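Local coordinates for protein geranyltranstransferase (Agrobacterium tumefaciens, PDB 2H8O) that probably makes farnesyl diphosphate by joining geranyl diphosphate to isopentenyl diphosphate, at residues A104-H109 and D169-A174; A179-S184 and A234-S239. All coordinates share one frame; numbering follows the deposited sequence.

Interaction 1: residues A104-H109 and D169-A174; sequences AEAGLH and DDNPLA
An inverse gamma turn centred on Pro172, in the loop between helix 148-167 and helix 175-189, lays Asn171 and Pro172 against Glu105, Ala106 and His109 in the first turns of helix 104-125 of the all-helical prenyl synthase fold. Glu105 crosses Pro172 at about a right angle: its CG is anti to the backbone N (chi1 -174°), and the extended chain beyond runs past Pro172 CG, leaving Glu105 OE1 3.7 Å from that carbon. A water donates to both Glu105 OE2 (2.8 Å) and Asp170 O (2.6 Å). Asp170 O also sits over one face of the His109 ring, offset toward the rim and 3.3 Å from His109 NE2, at an angle too poor for a hydrogen bond. The other ring nitrogen, His109 ND1, donates to Glu105 O one turn back (3.0 Å, 147°), which helps set the ring's rotation; the backbone N of His109 reaches the same oxygen from the opposite face of its plane. A second water donates to Asp170 OD2 and lies at a longer hydrogen-bonding distance from His109 NE2. The Asn171 amide, nearly parallel to the imidazole (5°), brings Asn171 OD1 within 3.3 Å of Ala106 CA, while its ND2 is bonded to Ile166 O. Asn171 OD1 is buried with no hydrogen-bond partner in the model. With no direct hydrogen bond across the segments, van der Waals contact and two bridging waters hold the loop.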
loop_
_atom_site.group_PDB
_atom_site.type_symbol
_atom_site.label_atom_id
_atom_site.label_comp_id
_atom_site.label_asym_id
_atom_site.label_seq_id
_atom_site.Cartn_x
_atom_site.Cartn_y
_atom_site.Cartn_z
ATOM N N ALA A 104 11.483 -16.514 -14.498
ATOM C CA ALA A 104 12.426 -15.487 -14.055
ATOM C C ALA A 104 11.882 -14.079 -14.243
ATOM O O ALA A 104 12.231 -13.181 -13.475
ATOM C CB ALA A 104 13.746 -15.621 -14.813
ATOM N N GLU A 105 11.046 -13.864 -15.259
ATOM C CA GLU A 105 10.491 -12.526 -15.495
ATOM C C GLU A 105 9.516 -12.194 -14.379
ATOM O O GLU A 105 9.505 -11.081 -13.881
ATOM C CB GLU A 105 9.803 -12.423 -16.875
ATOM C CG GLU A 105 9.331 -11.022 -17.235
ATOM C CD GLU A 105 8.714 -10.922 -18.629
ATOM O OE1 GLU A 105 8.530 -11.971 -19.306
ATOM O OE2 GLU A 105 8.443 -9.780 -19.060
ATOM N N ALA A 106 8.708 -13.171 -13.974
ATOM C CA ALA A 106 7.811 -12.956 -12.828
ATOM C C ALA A 106 8.629 -12.703 -11.556
ATOM O O ALA A 106 8.328 -11.800 -10.760
ATOM C CB ALA A 106 6.886 -14.139 -12.677
ATOM N N GLY A 107 9.701 -13.468 -11.388
ATOM C CA GLY A 107 10.638 -13.240 -10.282
ATOM C C GLY A 107 11.218 -11.836 -10.244
ATOM O O GLY A 107 11.299 -11.208 -9.183
ATOM N N LEU A 108 11.600 -11.332 -11.416
ATOM C CA LEU A 108 12.138 -9.982 -11.525
ATOM C C LEU A 108 11.088 -8.921 -11.147
ATOM O O LEU A 108 11.389 -7.971 -10.418
ATOM C CB LEU A 108 12.667 -9.743 -12.935
ATOM C CG LEU A 108 13.444 -8.457 -13.144
ATOM C CD1 LEU A 108 14.749 -8.472 -12.358
ATOM C CD2 LEU A 108 13.698 -8.232 -14.630
ATOM N N HIS A 109 9.857 -9.093 -11.632
ATOM C CA HIS A 109 8.779 -8.138 -11.327
ATOM C C HIS A 109 8.456 -8.149 -9.847
ATOM O O HIS A 109 8.334 -7.090 -9.229
ATOM C CB HIS A 109 7.539 -8.451 -12.170
ATOM C CG HIS A 109 7.613 -7.850 -13.531
ATOM N ND1 HIS A 109 8.543 -8.252 -14.465
ATOM C CD2 HIS A 109 6.957 -6.807 -14.079
ATOM C CE1 HIS A 109 8.436 -7.497 -15.544
ATOM N NE2 HIS A 109 7.479 -6.613 -15.338
ATOM N N ASP A 169 -0.740 -6.791 -15.379
ATOM C CA ASP A 169 -0.716 -7.757 -16.459
ATOM C C ASP A 169 0.679 -7.941 -17.041
ATOM O O ASP A 169 0.956 -9.003 -17.609
ATOM C CB ASP A 169 -1.676 -7.355 -17.571
ATOM C CG ASP A 169 -3.132 -7.465 -17.176
ATOM O OD1 ASP A 169 -3.487 -8.124 -16.170
ATOM O OD2 ASP A 169 -3.947 -6.856 -17.905
ATOM N N ASP A 170 1.570 -6.954 -16.893
ATOM C CA ASP A 170 2.947 -7.136 -17.394
ATOM C C ASP A 170 3.849 -7.975 -16.482
ATOM O O ASP A 170 5.007 -8.229 -16.826
ATOM C CB ASP A 170 3.599 -5.802 -17.783
ATOM C CG ASP A 170 3.866 -4.916 -16.626
ATOM O OD1 ASP A 170 3.565 -5.312 -15.475
ATOM O OD2 ASP A 170 4.380 -3.791 -16.871
ATOM N N ASN A 171 3.313 -8.401 -15.331
ATOM C CA ASN A 171 3.918 -9.444 -14.524
ATOM C C ASN A 171 3.356 -10.766 -15.026
ATOM O O ASN A 171 2.156 -11.027 -14.850
ATOM C CB ASN A 171 3.565 -9.266 -13.042
ATOM C CG ASN A 171 4.206 -10.321 -12.161
ATOM O OD1 ASN A 171 5.100 -11.046 -12.603
ATOM N ND2 ASN A 171 3.757 -10.418 -10.903
ATOM N N PRO A 172 4.195 -11.594 -15.699
ATOM C CA PRO A 172 3.648 -12.800 -16.322
ATOM C C PRO A 172 3.439 -13.905 -15.307
ATOM O O PRO A 172 4.302 -14.758 -15.124
ATOM C CB PRO A 172 4.723 -13.171 -17.360
ATOM C CG PRO A 172 5.995 -12.701 -16.748
ATOM C CD PRO A 172 5.651 -11.462 -15.930
ATOM N N LEU A 173 2.298 -13.844 -14.616
ATOM C CA LEU A 173 1.991 -14.724 -13.496
ATOM C C LEU A 173 0.465 -14.875 -13.356
ATOM O O LEU A 173 -0.274 -13.909 -13.505
ATOM C CB LEU A 173 2.592 -14.133 -12.229
ATOM C CG LEU A 173 2.586 -14.976 -10.966
ATOM C CD1 LEU A 173 3.426 -16.242 -11.182
ATOM C CD2 LEU A 173 3.116 -14.137 -9.803
ATOM N N ALA A 174 0.000 -16.097 -13.104
ATOM C CA ALA A 174 -1.436 -16.365 -12.999
ATOM C C ALA A 174 -2.048 -15.553 -11.860
ATOM O O ALA A 174 -1.392 -15.290 -10.853
ATOM C CB ALA A 174 -1.702 -17.843 -12.776
HETATM O O HOH W 1 6.016 -8.490 -19.219
HETATM O O HOH W 2 7.288 -4.044 -17.372
#

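Interaction 2: residues A179-S184 and A234-S239; sequences AALVIS and AIIAGS
Apolar packing carries the whole meeting of Ala180, Leu181 and Ser184 with Ile235 and Ile236, and no hydrogen bond passes between the segments. Ile235 gives up the most surface. Its CG2, anti to the backbone N, touches two neighbouring residues of the facing helix: it lies 3.8 Å from Ala180 CB, and Ile235 CG2 is equally far, 3.8 Å, from Leu181 CG, which is anti to its own carbonyl carbon (chi1 -75°). The Leu181 and Ile235 side chains slide past each other in opposite directions, with Leu181 CD2 3.9 Å from Ile235 CB. At the other branch of the isoleucine, Ile235 CD1 approaches Ser184 CB (4.2 Å), one helical turn beyond Ala180. The second methyl of the leucine serves a different partner: Leu181 CD1 stands 4.0 Å from Ile236 CG1, the two side chains crossing at about a right angle. The backbones approach most closely at Leu181 CA and Ile235 CA, 7.0 Å apart. In the all-helical polyprenyl synthetase fold this joins the middle of helix 175-189 to the C-terminal turn of helix 211-237; Val110 of helix 104-125 packs on both Leu181 and Ile236, and Val182 and Ile183 rest on Ala167 of the second subunit. Backbone hydrogen bonds stay within each segment. A Schellman motif closes helix 211-237: Gly238, with phi 72°, donates from its N to Ile235 O (3.2 Å), and Ser239 N donates to Ala234 O (3.0 Å). Two bonds to residues outside the segments flank this end: Arg177 NH1 with Ile236 O, and Ser239 OG with Glu243 OE1.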
loop_
_atom_site.group_PDB
_atom_site.type_symbol
_atom_site.label_atom_id
_atom_site.label_comp_id
_atom_site.label_asym_id
_atom_site.label_seq_id
_atom_site.Cartn_x
_atom_site.Cartn_y
_atom_site.Cartn_z
ATOM N N ALA A 179 -2.740 -12.990 -6.434
ATOM C CA ALA A 179 -3.543 -12.776 -5.202
ATOM C C ALA A 179 -2.811 -13.288 -3.973
ATOM O O ALA A 179 -2.744 -12.611 -2.955
ATOM C CB ALA A 179 -4.931 -13.411 -5.318
ATOM N N ALA A 180 -2.234 -14.491 -4.073
ATOM C CA ALA A 180 -1.480 -15.067 -2.959
ATOM C C ALA A 180 -0.312 -14.182 -2.549
ATOM O O ALA A 180 -0.023 -14.009 -1.371
ATOM C CB ALA A 180 -0.970 -16.452 -3.339
ATOM N N LEU A 181 0.374 -13.615 -3.536
ATOM C CA LEU A 181 1.498 -12.725 -3.274
ATOM C C LEU A 181 1.034 -11.417 -2.638
ATOM O O LEU A 181 1.724 -10.879 -1.779
ATOM C CB LEU A 181 2.222 -12.403 -4.577
ATOM C CG LEU A 181 3.101 -13.503 -5.166
ATOM C CD1 LEU A 181 3.574 -13.106 -6.544
ATOM C CD2 LEU A 181 4.281 -13.790 -4.283
ATOM N N VAL A 182 -0.092 -10.872 -3.092
ATOM C CA VAL A 182 -0.617 -9.629 -2.525
ATOM C C VAL A 182 -0.923 -9.848 -1.031
ATOM O O VAL A 182 -0.540 -9.034 -0.171
ATOM C CB VAL A 182 -1.850 -9.121 -3.280
ATOM C CG1 VAL A 182 -2.537 -7.955 -2.502
ATOM C CG2 VAL A 182 -1.479 -8.655 -4.727
ATOM N N ILE A 183 -1.580 -10.957 -0.725
ATOM C CA ILE A 183 -1.877 -11.307 0.679
ATOM C C ILE A 183 -0.574 -11.450 1.459
ATOM O O ILE A 183 -0.399 -10.853 2.514
ATOM C CB ILE A 183 -2.731 -12.603 0.803
ATOM C CG1 ILE A 183 -4.082 -12.466 0.088
ATOM C CG2 ILE A 183 -2.919 -12.999 2.280
ATOM C CD1 ILE A 183 -4.713 -13.828 -0.206
ATOM N N SER A 184 0.358 -12.239 0.934
ATOM C CA SER A 184 1.600 -12.519 1.647
ATOM C C SER A 184 2.396 -11.232 1.902
ATOM O O SER A 184 2.943 -11.022 3.000
ATOM C CB SER A 184 2.434 -13.509 0.830
ATOM O OG SER A 184 3.601 -13.908 1.504
ATOM N N ALA A 234 8.451 -19.806 -4.104
ATOM C CA ALA A 234 7.552 -20.956 -4.095
ATOM C C ALA A 234 6.154 -20.586 -4.597
ATOM O O ALA A 234 5.557 -21.325 -5.381
ATOM C CB ALA A 234 7.476 -21.560 -2.699
ATOM N N ILE A 235 5.634 -19.432 -4.181
ATOM C CA ILE A 235 4.326 -18.989 -4.671
ATOM C C ILE A 235 4.356 -18.761 -6.196
ATOM O O ILE A 235 3.473 -19.210 -6.941
ATOM C CB ILE A 235 3.865 -17.703 -3.956
ATOM C CG1 ILE A 235 3.668 -17.987 -2.474
ATOM C CG2 ILE A 235 2.578 -17.189 -4.584
ATOM C CD1 ILE A 235 3.332 -16.751 -1.696
ATOM N N ILE A 236 5.393 -18.082 -6.661
ATOM C CA ILE A 236 5.566 -17.790 -8.082
ATOM C C ILE A 236 5.737 -19.093 -8.888
ATOM O O ILE A 236 5.221 -19.211 -9.983
ATOM C CB ILE A 236 6.793 -16.890 -8.282
ATOM C CG1 ILE A 236 6.516 -15.472 -7.729
ATOM C CG2 ILE A 236 7.217 -16.857 -9.770
ATOM C CD1 ILE A 236 7.786 -14.611 -7.516
ATOM N N ALA A 237 6.485 -20.040 -8.339
ATOM C CA ALA A 237 6.788 -21.299 -9.046
ATOM C C ALA A 237 5.597 -22.261 -9.038
ATOM O O ALA A 237 5.607 -23.268 -9.766
ATOM C CB ALA A 237 8.009 -21.963 -8.448
ATOM N N GLY A 238 4.582 -21.972 -8.232
ATOM C CA GLY A 238 3.413 -22.840 -8.098
ATOM C C GLY A 238 3.737 -24.110 -7.331
ATOM O O GLY A 238 3.205 -25.184 -7.630
ATOM N N SER A 239 4.610 -23.983 -6.337
ATOM C CA SER A 239 5.082 -25.106 -5.520
ATOM C C SER A 239 3.983 -25.680 -4.649
ATOM O O SER A 239 3.033 -24.975 -4.289
ATOM C CB SER A 239 6.193 -24.629 -4.581
ATOM O OG SER A 239 7.305 -24.155 -5.316
#

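The two contacts are neighbours, their centres about 11 Å apart, and share a border: Leu173 CD2 of interaction 1 lies 3.4 Å from Leu181 CD1 of interaction 2, while Ala106 CB packs 4.0 Å from Ile236 CG2. Interaction 1 sets a loop on a helix and is only partly buried, which fits its mix of bridging waters, carboxylates and a histidine. Interaction 2 is buried and sets helix on helix through carbon-to-carbon packing, without waters or hydrogen bonds across it. The loop 169-174 leads directly into helix 175-189, and both touch helices 104-125 and 211-237; Ile236 of interaction 2 also touches Ala106 and Leu173 of interaction 1.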